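Local coordinates for bartonella effector protein (Bep) substrate of VirB T4SS (Bartonella clarridgeiae, PDB 4YK2) that is a type IV secretion substrate whose BID domain, the part crystallised here, probably directs its transfer through the VirB system into host cells, at residues S73-L76 and S82-K85; N57-I62 and H114-A119; A87-K90 and K95-K98; G93-N96 and A102-N105. All coordinates share one frame; numbering follows the deposited sequence. Where two conformers were deposited one is given.

In the fold
Contacts 1 and 2 lie in the helical body of the BID domain, with centres 14 Å apart, and they touch directly: S73 OG comes within 3.4 Å of H114 NE2, and F83 CE1 within 3.7 Å of Q58 NE2, both as packing. Contacts 3 and 4 lie beyond one end of that body, around the hairpin 90-91/94-95 and helix 97-103. Their centres are only about 5 Å apart, and they share K95, N96 and one sulfate, probably from the crystallisation liquor. Centre to centre, contact 2 is about 27 Å from contact 3 and about 25 Å from contact 4. Contact 1 lies between, about 17 and 15 Å from them.

Contact 1: residues S73-L76 and S82-K85; sequences SNTL and SFAK
The F83 ring presents an edge to helix 69-78: the backbone N of L76 lies near the ring plane, 3.7 Å from F83 CE2. T75 reaches the same end of the ring at a slant, its CG2 methyl 3.5 Å from F83 CE2 and 3.6 Å from F83 CZ. That methyl is directed there because CG2 stands opposite the backbone N of T75, while OG1 turns back to a weak hydrogen bond with I71 O one turn earlier. L76 adds a flank at about a right angle to the aromatic side chain, with L76 CD1 3.9 Å from F83 CD2. No hydrogen bond joins 73-76 to 82-85, and the 168 Å² buried between them comes mainly from F83 and T75. In the fold, this is where the chain leaving helix 69-78 doubles back past the helix's last turns, so that a phenylalanine of the following loop lies against the four-helix bundle of the BID domain. F49 of helix 21-49 and L55 also touch F83, while L76 continues inward to L109, V110 and I113 of helix 106-123. Nearer the surface, S82 CB packs 3.8 Å from T75 CG2, and S82 OG makes a weak hydrogen bond to S79 O.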
loop_
_atom_site.group_PDB
_atom_site.type_symbol
_atom_site.label_atom_id
_atom_site.label_comp_id
_atom_site.label_asym_id
_atom_site.label_seq_id
_atom_site.Cartn_x
_atom_site.Cartn_y
_atom_site.Cartn_z
ATOM N N SER A 73 -7.621 3.769 2.684
ATOM C CA SER A 73 -7.203 2.857 3.754
ATOM C C SER A 73 -8.366 2.210 4.476
ATOM O O SER A 73 -8.312 1.029 4.814
ATOM C CB SER A 73 -6.338 3.600 4.787
ATOM O OG SER A 73 -5.126 3.996 4.178
ATOM N N ASN A 74 -9.403 2.996 4.738
ATOM C CA ASN A 74 -10.624 2.505 5.370
ATOM C C ASN A 74 -11.307 1.441 4.521
ATOM O O ASN A 74 -11.784 0.421 5.025
ATOM C CB ASN A 74 -11.597 3.656 5.622
ATOM C CG ASN A 74 -12.890 3.191 6.243
ATOM O OD1 ASN A 74 -12.934 2.864 7.430
ATOM N ND2 ASN A 74 -13.954 3.157 5.449
ATOM N N THR A 75 -11.373 1.692 3.217
ATOM C CA THR A 75 -11.950 0.709 2.299
ATOM C C THR A 75 -11.107 -0.561 2.290
ATOM O O THR A 75 -11.637 -1.670 2.305
ATOM C CB THR A 75 -12.070 1.256 0.863
ATOM O OG1 THR A 75 -13.021 2.330 0.850
ATOM C CG2 THR A 75 -12.532 0.150 -0.093
ATOM N N LEU A 76 -9.788 -0.407 2.309
ATOM C CA LEU A 76 -8.905 -1.571 2.275
ATOM C C LEU A 76 -9.046 -2.411 3.549
ATOM O O LEU A 76 -9.018 -3.646 3.502
ATOM C CB LEU A 76 -7.450 -1.130 2.091
ATOM C CG LEU A 76 -6.420 -2.225 1.838
ATOM C CD1 LEU A 76 -6.821 -3.084 0.657
ATOM C CD2 LEU A 76 -5.030 -1.592 1.591
ATOM N N SER A 82 -13.635 -4.787 -2.407
ATOM C CA SER A 82 -14.041 -3.667 -3.266
ATOM C C SER A 82 -13.004 -3.422 -4.355
ATOM O O SER A 82 -13.344 -3.019 -5.462
ATOM C CB SER A 82 -14.216 -2.372 -2.456
ATOM O OG SER A 82 -15.372 -2.441 -1.646
ATOM N N PHE A 83 -11.724 -3.640 -4.039
ATOM C CA PHE A 83 -10.672 -3.375 -5.013
ATOM C C PHE A 83 -10.482 -4.548 -5.981
ATOM O O PHE A 83 -10.329 -4.356 -7.189
ATOM C CB PHE A 83 -9.343 -3.042 -4.293
ATOM C CG PHE A 83 -9.405 -1.779 -3.472
ATOM C CD1 PHE A 83 -9.561 -0.544 -4.089
ATOM C CD2 PHE A 83 -9.301 -1.822 -2.092
ATOM C CE1 PHE A 83 -9.634 0.620 -3.344
ATOM C CE2 PHE A 83 -9.349 -0.657 -1.337
ATOM C CZ PHE A 83 -9.508 0.565 -1.961
ATOM N N ALA A 84 -10.478 -5.760 -5.439
ATOM C CA ALA A 84 -10.327 -6.976 -6.230
ATOM C C ALA A 84 -10.601 -8.153 -5.319
ATOM O O ALA A 84 -10.565 -8.013 -4.101
ATOM C CB ALA A 84 -8.922 -7.083 -6.829
ATOM N N LYS A 85 -10.859 -9.316 -5.905
ATOM C CA LYS A 85 -10.986 -10.543 -5.123
ATOM C C LYS A 85 -9.679 -10.824 -4.377
ATOM O O LYS A 85 -8.599 -10.618 -4.925
ATOM C CB LYS A 85 -11.342 -11.724 -6.036
ATOM C CG LYS A 85 -11.544 -13.029 -5.295
ATOM C CD LYS A 85 -12.257 -14.047 -6.162
ATOM C CE LYS A 85 -11.269 -14.865 -6.952
ATOM N NZ LYS A 85 -10.441 -15.699 -6.041
#

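Contact 2: residues N57-I62 and H114-A119; sequences NQLSQI and HKYADA
I62 and A117 make the close part of this helix-helix contact: the CG2 methyl of I62 lies 3.8 Å from A117 CB, and their CA atoms are 6.6 Å apart. The same methyl reaches the edge of the neighbouring aromatic ring, 4.2 Å from Y116 CE2. It serves both residues because I62 sends CG2 across the interface and keeps CG1 beside its own backbone N. Y116 spans the wider part of the gap. Its CG is trans to its own backbone N (chi1 171°), which sends the ring out toward helix 56-64, where it brings its edge to the backbone carbonyl of L59. Y116 OH ends 3.7 Å from L59 O, a distance that is packing and no hydrogen bond. Contact is looser at L59, whose CD2 comes no nearer than 4.4 Å to Y116 CD2. S60, K115 and D118 lie on the solvent-exposed sides of the two helices. The short segments run broadly parallel, at 31°, with axes 10.7 Å apart, a spacing bridged by large side chains within the bundle. T69 and I72 of helix 69-78 touch I62 as well, and T69 touches A117. With neither hydrogen bond nor salt bridge across it, the pairing depends on apolar burial and shape, and nothing polar fixes its register.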
loop_
_atom_site.group_PDB
_atom_site.type_symbol
_atom_site.label_atom_id
_atom_site.label_comp_id
_atom_site.label_asym_id
_atom_site.label_seq_id
_atom_site.Cartn_x
_atom_site.Cartn_y
_atom_site.Cartn_z
ATOM N N ASN A 57 -3.702 2.418 -9.347
ATOM C CA ASN A 57 -4.548 3.607 -9.453
ATOM C C ASN A 57 -4.560 4.385 -8.145
ATOM O O ASN A 57 -4.338 5.600 -8.128
ATOM C CB ASN A 57 -5.992 3.238 -9.827
ATOM C CG ASN A 57 -6.119 2.709 -11.252
ATOM O OD1 ASN A 57 -5.197 2.802 -12.056
ATOM N ND2 ASN A 57 -7.282 2.163 -11.566
ATOM N N GLN A 58 -4.823 3.674 -7.055
ATOM C CA GLN A 58 -4.958 4.304 -5.748
ATOM C C GLN A 58 -3.643 4.917 -5.279
ATOM O O GLN A 58 -3.637 5.962 -4.630
ATOM C CB GLN A 58 -5.462 3.291 -4.710
ATOM C CG GLN A 58 -6.970 2.974 -4.807
ATOM C CD GLN A 58 -7.314 2.119 -6.028
ATOM O OE1 GLN A 58 -6.484 1.362 -6.533
ATOM N NE2 GLN A 58 -8.533 2.267 -6.516
ATOM N N LEU A 59 -2.530 4.252 -5.577
ATOM C CA LEU A 59 -1.216 4.778 -5.190
ATOM C C LEU A 59 -0.908 6.099 -5.897
ATOM O O LEU A 59 -0.399 7.042 -5.285
ATOM C CB LEU A 59 -0.117 3.751 -5.492
ATOM C CG LEU A 59 -0.295 2.487 -4.647
ATOM C CD1 LEU A 59 0.591 1.335 -5.107
ATOM C CD2 LEU A 59 -0.050 2.820 -3.170
ATOM N N SER A 60 -1.229 6.174 -7.183
ATOM C CA SER A 60 -0.974 7.399 -7.937
ATOM C C SER A 60 -1.924 8.519 -7.495
ATOM O O SER A 60 -1.568 9.707 -7.517
ATOM C CB SER A 60 -1.101 7.132 -9.435
ATOM O OG SER A 60 0.046 6.441 -9.920
ATOM N N GLN A 61 -3.125 8.131 -7.082
ATOM C CA GLN A 61 -4.116 9.071 -6.561
ATOM C C GLN A 61 -3.610 9.678 -5.249
ATOM O O GLN A 61 -3.702 10.888 -5.015
ATOM C CB GLN A 61 -5.456 8.350 -6.338
ATOM C CG GLN A 61 -6.554 9.205 -5.681
ATOM C CD GLN A 61 -7.862 8.425 -5.537
ATOM O OE1 GLN A 61 -7.985 7.320 -6.050
ATOM N NE2 GLN A 61 -8.828 8.993 -4.828
ATOM N N ILE A 62 -3.090 8.811 -4.388
ATOM C CA ILE A 62 -2.521 9.230 -3.116
ATOM C C ILE A 62 -1.287 10.075 -3.382
ATOM O O ILE A 62 -1.085 11.113 -2.747
ATOM C CB ILE A 62 -2.194 8.016 -2.217
ATOM C CG1 ILE A 62 -3.487 7.431 -1.642
ATOM C CG2 ILE A 62 -1.261 8.411 -1.079
ATOM C CD1 ILE A 62 -3.311 6.071 -0.999
ATOM N N HIS A 114 0.115 3.961 4.446
ATOM C CA HIS A 114 0.198 5.148 5.305
ATOM C C HIS A 114 1.631 5.701 5.332
ATOM O O HIS A 114 1.831 6.917 5.271
ATOM C CB HIS A 114 -0.265 4.843 6.733
ATOM C CG HIS A 114 -1.747 4.943 6.930
ATOM N ND1 HIS A 114 -2.416 6.149 6.978
ATOM C CD2 HIS A 114 -2.691 3.984 7.111
ATOM C CE1 HIS A 114 -3.707 5.928 7.161
ATOM N NE2 HIS A 114 -3.900 4.623 7.252
ATOM N N LYS A 115 2.621 4.816 5.415
ATOM C CA LYS A 115 4.028 5.245 5.384
ATOM C C LYS A 115 4.400 5.890 4.051
ATOM O O LYS A 115 5.087 6.908 4.021
ATOM C CB LYS A 115 4.958 4.071 5.668
ATOM C CG LYS A 115 4.938 3.618 7.117
ATOM C CD LYS A 115 5.951 2.520 7.367
ATOM C CE LYS A 115 5.817 1.990 8.793
ATOM N NZ LYS A 115 6.468 0.663 8.961
ATOM N N TYR A 116 3.944 5.289 2.954
ATOM C CA TYR A 116 4.128 5.851 1.622
ATOM C C TYR A 116 3.538 7.260 1.543
ATOM O O TYR A 116 4.208 8.209 1.120
ATOM C CB TYR A 116 3.487 4.923 0.576
ATOM C CG TYR A 116 3.433 5.491 -0.821
ATOM C CD1 TYR A 116 4.535 5.418 -1.667
ATOM C CD2 TYR A 116 2.270 6.078 -1.305
ATOM C CE1 TYR A 116 4.483 5.931 -2.939
ATOM C CE2 TYR A 116 2.209 6.595 -2.577
ATOM C CZ TYR A 116 3.317 6.513 -3.392
ATOM O OH TYR A 116 3.250 7.023 -4.663
ATOM N N ALA A 117 2.290 7.400 1.981
ATOM C CA ALA A 117 1.613 8.698 1.985
ATOM C C ALA A 117 2.341 9.740 2.829
ATOM O O ALA A 117 2.439 10.895 2.431
ATOM C CB ALA A 117 0.195 8.547 2.480
ATOM N N ASP A 118 2.820 9.336 4.003
ATOM C CA ASP A 118 3.572 10.231 4.878
ATOM C C ASP A 118 4.857 10.699 4.214
ATOM O O ASP A 118 5.238 11.861 4.337
ATOM C CB ASP A 118 3.918 9.549 6.206
ATOM C CG ASP A 118 2.719 9.407 7.130
ATOM O OD1 ASP A 118 1.657 9.988 6.832
ATOM O OD2 ASP A 118 2.849 8.720 8.166
ATOM N N ALA A 119 5.531 9.782 3.522
ATOM C CA ALA A 119 6.799 10.103 2.876
ATOM C C ALA A 119 6.561 11.049 1.708
ATOM O O ALA A 119 7.322 11.991 1.501
ATOM C CB ALA A 119 7.502 8.842 2.412
#

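Contact 3: residues A87-K90 and K95-K98; sequences AGSK and KNSK. With SO4 (sulfate ion), chain C; SO4 (sulfate ion), chain D.
S89 and N96 face each other across the base of a hairpin, and the N96 side chain carries much of the contact. Its CB lies 3.4 Å from O2 of the chain D sulfate. Beyond it, CG is turned between the backbone N and the carbonyl carbon (chi1 69°), folding the amide back over the opposite segment. OD1 then accepts S89 N at 3.0 Å in a nearly straight bond (171°), although the donor stands above the carbonyl plane, 44° out of it. The same oxygen takes R99 N, which makes N96 the N-cap of helix 97-103. At the tip, ND2 donates to O3 of the chain C sulfate at 3.1 Å and, more distantly, to its O1. S89 OG also donates to that O3, at 2.7 Å, so serine and asparagine hold one anion between them. The backbone adds N96 N to S89 O at 2.9 Å. G88 lies close to this group, its CA 3.6 Å from K98 CB. On the other side, K90 and K95 run alongside each other with K90 CD 3.5 Å from K95 CG; the ammonium of K95 is paired with E103. The contact thus joins strand 90-91 to strand 94-95 as an antiparallel hairpin running straight into helix 97-103, probably part of the hook that tops the BID bundle, while R99 reaches back to A87 O and G88 O.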
loop_
_atom_site.group_PDB
_atom_site.type_symbol
_atom_site.label_atom_id
_atom_site.label_comp_id
_atom_site.label_asym_id
_atom_site.label_seq_id
_atom_site.Cartn_x
_atom_site.Cartn_y
_atom_site.Cartn_z
ATOM N N ALA A 87 -6.610 -13.003 -2.822
ATOM C CA ALA A 87 -5.905 -14.205 -3.258
ATOM C C ALA A 87 -6.428 -15.412 -2.494
ATOM O O ALA A 87 -6.979 -15.269 -1.405
ATOM C CB ALA A 87 -4.406 -14.058 -3.054
ATOM N N GLY A 88 -6.255 -16.599 -3.064
ATOM C CA GLY A 88 -6.765 -17.813 -2.448
ATOM C C GLY A 88 -8.256 -17.941 -2.689
ATOM O O GLY A 88 -8.807 -17.248 -3.541
ATOM N N SER A 89 -8.920 -18.821 -1.951
ATOM C CA SER A 89 -10.362 -18.909 -2.073
ATOM C C SER A 89 -11.009 -19.317 -0.768
ATOM O O SER A 89 -10.335 -19.730 0.179
ATOM C CB SER A 89 -10.760 -19.881 -3.190
ATOM O OG SER A 89 -10.001 -21.062 -3.132
ATOM N N LYS A 90 -12.327 -19.153 -0.735
ATOM C CA LYS A 90 -13.150 -19.506 0.408
ATOM C C LYS A 90 -14.312 -20.346 -0.093
ATOM O O LYS A 90 -15.173 -19.856 -0.824
ATOM C CB LYS A 90 -13.655 -18.256 1.135
ATOM C CG LYS A 90 -14.483 -18.560 2.371
ATOM C CD LYS A 90 -14.666 -17.334 3.260
ATOM C CE LYS A 90 -15.800 -16.449 2.783
ATOM N NZ LYS A 90 -16.315 -15.602 3.895
ATOM N N LYS A 95 -11.942 -20.933 4.382
ATOM C CA LYS A 95 -10.838 -20.239 3.721
ATOM C C LYS A 95 -9.638 -21.162 3.559
ATOM O O LYS A 95 -9.188 -21.742 4.542
ATOM C CB LYS A 95 -10.425 -19.009 4.537
ATOM C CG LYS A 95 -11.554 -18.024 4.818
ATOM C CD LYS A 95 -11.150 -17.029 5.899
ATOM C CE LYS A 95 -12.226 -15.990 6.147
ATOM N NZ LYS A 95 -11.873 -15.110 7.301
ATOM N N ASN A 96 -9.091 -21.290 2.351
ATOM C CA ASN A 96 -7.867 -22.081 2.210
ATOM C C ASN A 96 -6.662 -21.272 2.684
ATOM O O ASN A 96 -6.805 -20.130 3.128
ATOM C CB ASN A 96 -7.682 -22.603 0.768
ATOM C CG ASN A 96 -7.379 -21.514 -0.253
ATOM O OD1 ASN A 96 -7.348 -20.317 0.051
ATOM N ND2 ASN A 96 -7.150 -21.940 -1.490
ATOM N N SER A 97 -5.480 -21.871 2.627
ATOM C CA SER A 97 -4.306 -21.279 3.264
ATOM C C SER A 97 -3.886 -19.967 2.605
ATOM O O SER A 97 -3.485 -19.016 3.278
ATOM C CB SER A 97 -3.143 -22.269 3.246
ATOM O OG SER A 97 -1.979 -21.681 3.797
ATOM N N LYS A 98 -3.982 -19.926 1.282
ATOM C CA LYS A 98 -3.645 -18.732 0.528
ATOM C C LYS A 98 -4.562 -17.569 0.920
ATOM O O LYS A 98 -4.115 -16.433 1.060
ATOM C CB LYS A 98 -3.744 -19.016 -0.971
ATOM C CG LYS A 98 -2.817 -18.183 -1.828
ATOM C CD LYS A 98 -2.793 -18.691 -3.260
ATOM C CE LYS A 98 -1.795 -17.922 -4.099
ATOM N NZ LYS A 98 -1.706 -18.440 -5.495
HETATM S S SO4 C . -6.257 -20.678 -4.886
HETATM O O1 SO4 C . -5.232 -20.960 -3.883
HETATM O O2 SO4 C . -5.935 -19.436 -5.589
HETATM O O3 SO4 C . -7.561 -20.553 -4.238
HETATM O O4 SO4 C . -6.303 -21.780 -5.843
HETATM S S SO4 D . -5.021 -25.534 1.676
HETATM O O1 SO4 D . -3.639 -25.801 2.072
HETATM O O2 SO4 D . -5.615 -24.581 2.609
HETATM O O3 SO4 D . -5.042 -24.973 0.329
HETATM O O4 SO4 D . -5.788 -26.775 1.700
#

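Contact 4: residues G93-N96 and A102-N105; sequences GIKN and AEKN. With SO4 (sulfate ion), chain C.
K95 and E103 have CA atoms 9.8 Å apart, the closest pair of CA atoms between 93-96 and 102-105, since strand 94-95 turns at N96 into helix 97-103 and the second turn of that helix brings E103 back beside the strand. This strand-to-helix corner belongs to the beta-hairpin-plus-helix element that probably forms the hook of the BID domain. Side chains alone cross the gap, burying a modest 85 Å² at the surface. K95 is extended beyond CG and is directed off the strand by a chi1 of -56°, which places CG opposite its carbonyl carbon. E103 is also extended, with chi2 at -176°, so its carboxylate is carried well out from the helix. The two chains meet at about a right angle, and the end of the lysine comes up on the oxygen side of the carboxylate: K95 CD is 3.5 Å from E103 OE1, and the bond at NZ brings K95 CE to 3.3 Å from both carboxylate oxygens. The ammonium charge probably offsets that of E103. Just after E103, the chain is held by N105 N donating to A102 O at 3.1 Å and by N105 ND2 bonding Q101 O, while the N105 side chain touches L44, I47 and V48 of helix 21-49. This ties the segment carrying E103 to the longest helix of the domain. In the salt bridge itself, K95 NZ donates to E103 OE1 at 2.7 Å through the syn lone pair, the one on the side of the other oxygen, and E103 OE2 lies 3.3 Å from K95 NZ.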
loop_
_atom_site.group_PDB
_atom_site.type_symbol
_atom_site.label_atom_id
_atom_site.label_comp_id
_atom_site.label_asym_id
_atom_site.label_seq_id
_atom_site.Cartn_x
_atom_site.Cartn_y
_atom_site.Cartn_z
ATOM N N GLY A 93 -17.551 -21.036 3.164
ATOM C CA GLY A 93 -17.089 -20.457 4.411
ATOM C C GLY A 93 -15.719 -20.917 4.875
ATOM O O GLY A 93 -15.169 -20.363 5.830
ATOM N N ILE A 94 -15.163 -21.930 4.216
ATOM C CA ILE A 94 -13.840 -22.432 4.578
ATOM C C ILE A 94 -12.756 -21.760 3.736
ATOM O O ILE A 94 -12.656 -21.997 2.533
ATOM C CB ILE A 94 -13.751 -23.950 4.421
ATOM C CG1 ILE A 94 -14.855 -24.638 5.223
ATOM C CG2 ILE A 94 -12.388 -24.439 4.869
ATOM C CD1 ILE A 94 -14.755 -24.409 6.710
ATOM N N LYS A 95 -11.942 -20.933 4.382
ATOM C CA LYS A 95 -10.838 -20.239 3.721
ATOM C C LYS A 95 -9.638 -21.162 3.559
ATOM O O LYS A 95 -9.188 -21.742 4.542
ATOM C CB LYS A 95 -10.425 -19.009 4.537
ATOM C CG LYS A 95 -11.554 -18.024 4.818
ATOM C CD LYS A 95 -11.150 -17.029 5.899
ATOM C CE LYS A 95 -12.226 -15.990 6.147
ATOM N NZ LYS A 95 -11.873 -15.110 7.301
ATOM N N ASN A 96 -9.091 -21.290 2.351
ATOM C CA ASN A 96 -7.867 -22.081 2.210
ATOM C C ASN A 96 -6.662 -21.272 2.684
ATOM O O ASN A 96 -6.805 -20.130 3.128
ATOM C CB ASN A 96 -7.682 -22.603 0.768
ATOM C CG ASN A 96 -7.379 -21.514 -0.253
ATOM O OD1 ASN A 96 -7.348 -20.317 0.051
ATOM N ND2 ASN A 96 -7.150 -21.940 -1.490
ATOM N N ALA A 102 -3.602 -14.037 2.740
ATOM C CA ALA A 102 -4.024 -12.773 2.147
ATOM C C ALA A 102 -4.623 -11.873 3.222
ATOM O O ALA A 102 -4.211 -10.711 3.379
ATOM C CB ALA A 102 -5.038 -13.008 1.016
ATOM N N GLU A 103 -5.576 -12.425 3.975
ATOM C CA GLU A 103 -6.267 -11.665 5.013
ATOM C C GLU A 103 -5.309 -11.184 6.100
ATOM O O GLU A 103 -5.427 -10.056 6.571
ATOM C CB GLU A 103 -7.402 -12.495 5.630
ATOM C CG GLU A 103 -8.593 -12.647 4.681
ATOM C CD GLU A 103 -9.781 -13.376 5.301
ATOM O OE1 GLU A 103 -9.645 -13.947 6.405
ATOM O OE2 GLU A 103 -10.854 -13.377 4.670
ATOM N N LYS A 104 -4.353 -12.029 6.477
ATOM C CA LYS A 104 -3.433 -11.692 7.561
ATOM C C LYS A 104 -2.387 -10.666 7.149
ATOM O O LYS A 104 -1.590 -10.233 7.973
ATOM C CB LYS A 104 -2.727 -12.943 8.083
ATOM C CG LYS A 104 -3.622 -13.851 8.905
ATOM C CD LYS A 104 -2.934 -15.182 9.184
ATOM C CE LYS A 104 -3.913 -16.207 9.738
ATOM N NZ LYS A 104 -3.259 -17.524 9.981
ATOM N N ASN A 105 -2.395 -10.257 5.887
ATOM C CA ASN A 105 -1.425 -9.262 5.451
ATOM C C ASN A 105 -2.055 -7.924 5.102
ATOM O O ASN A 105 -1.356 -6.982 4.753
ATOM C CB ASN A 105 -0.622 -9.806 4.271
ATOM C CG ASN A 105 0.529 -10.678 4.730
ATOM O OD1 ASN A 105 1.592 -10.173 5.060
ATOM N ND2 ASN A 105 0.303 -11.986 4.795
HETATM S S SO4 C . -6.257 -20.678 -4.886
HETATM O O1 SO4 C . -5.232 -20.960 -3.883
HETATM O O2 SO4 C . -5.935 -19.436 -5.589
HETATM O O3 SO4 C . -7.561 -20.553 -4.238
HETATM O O4 SO4 C . -6.303 -21.780 -5.843
#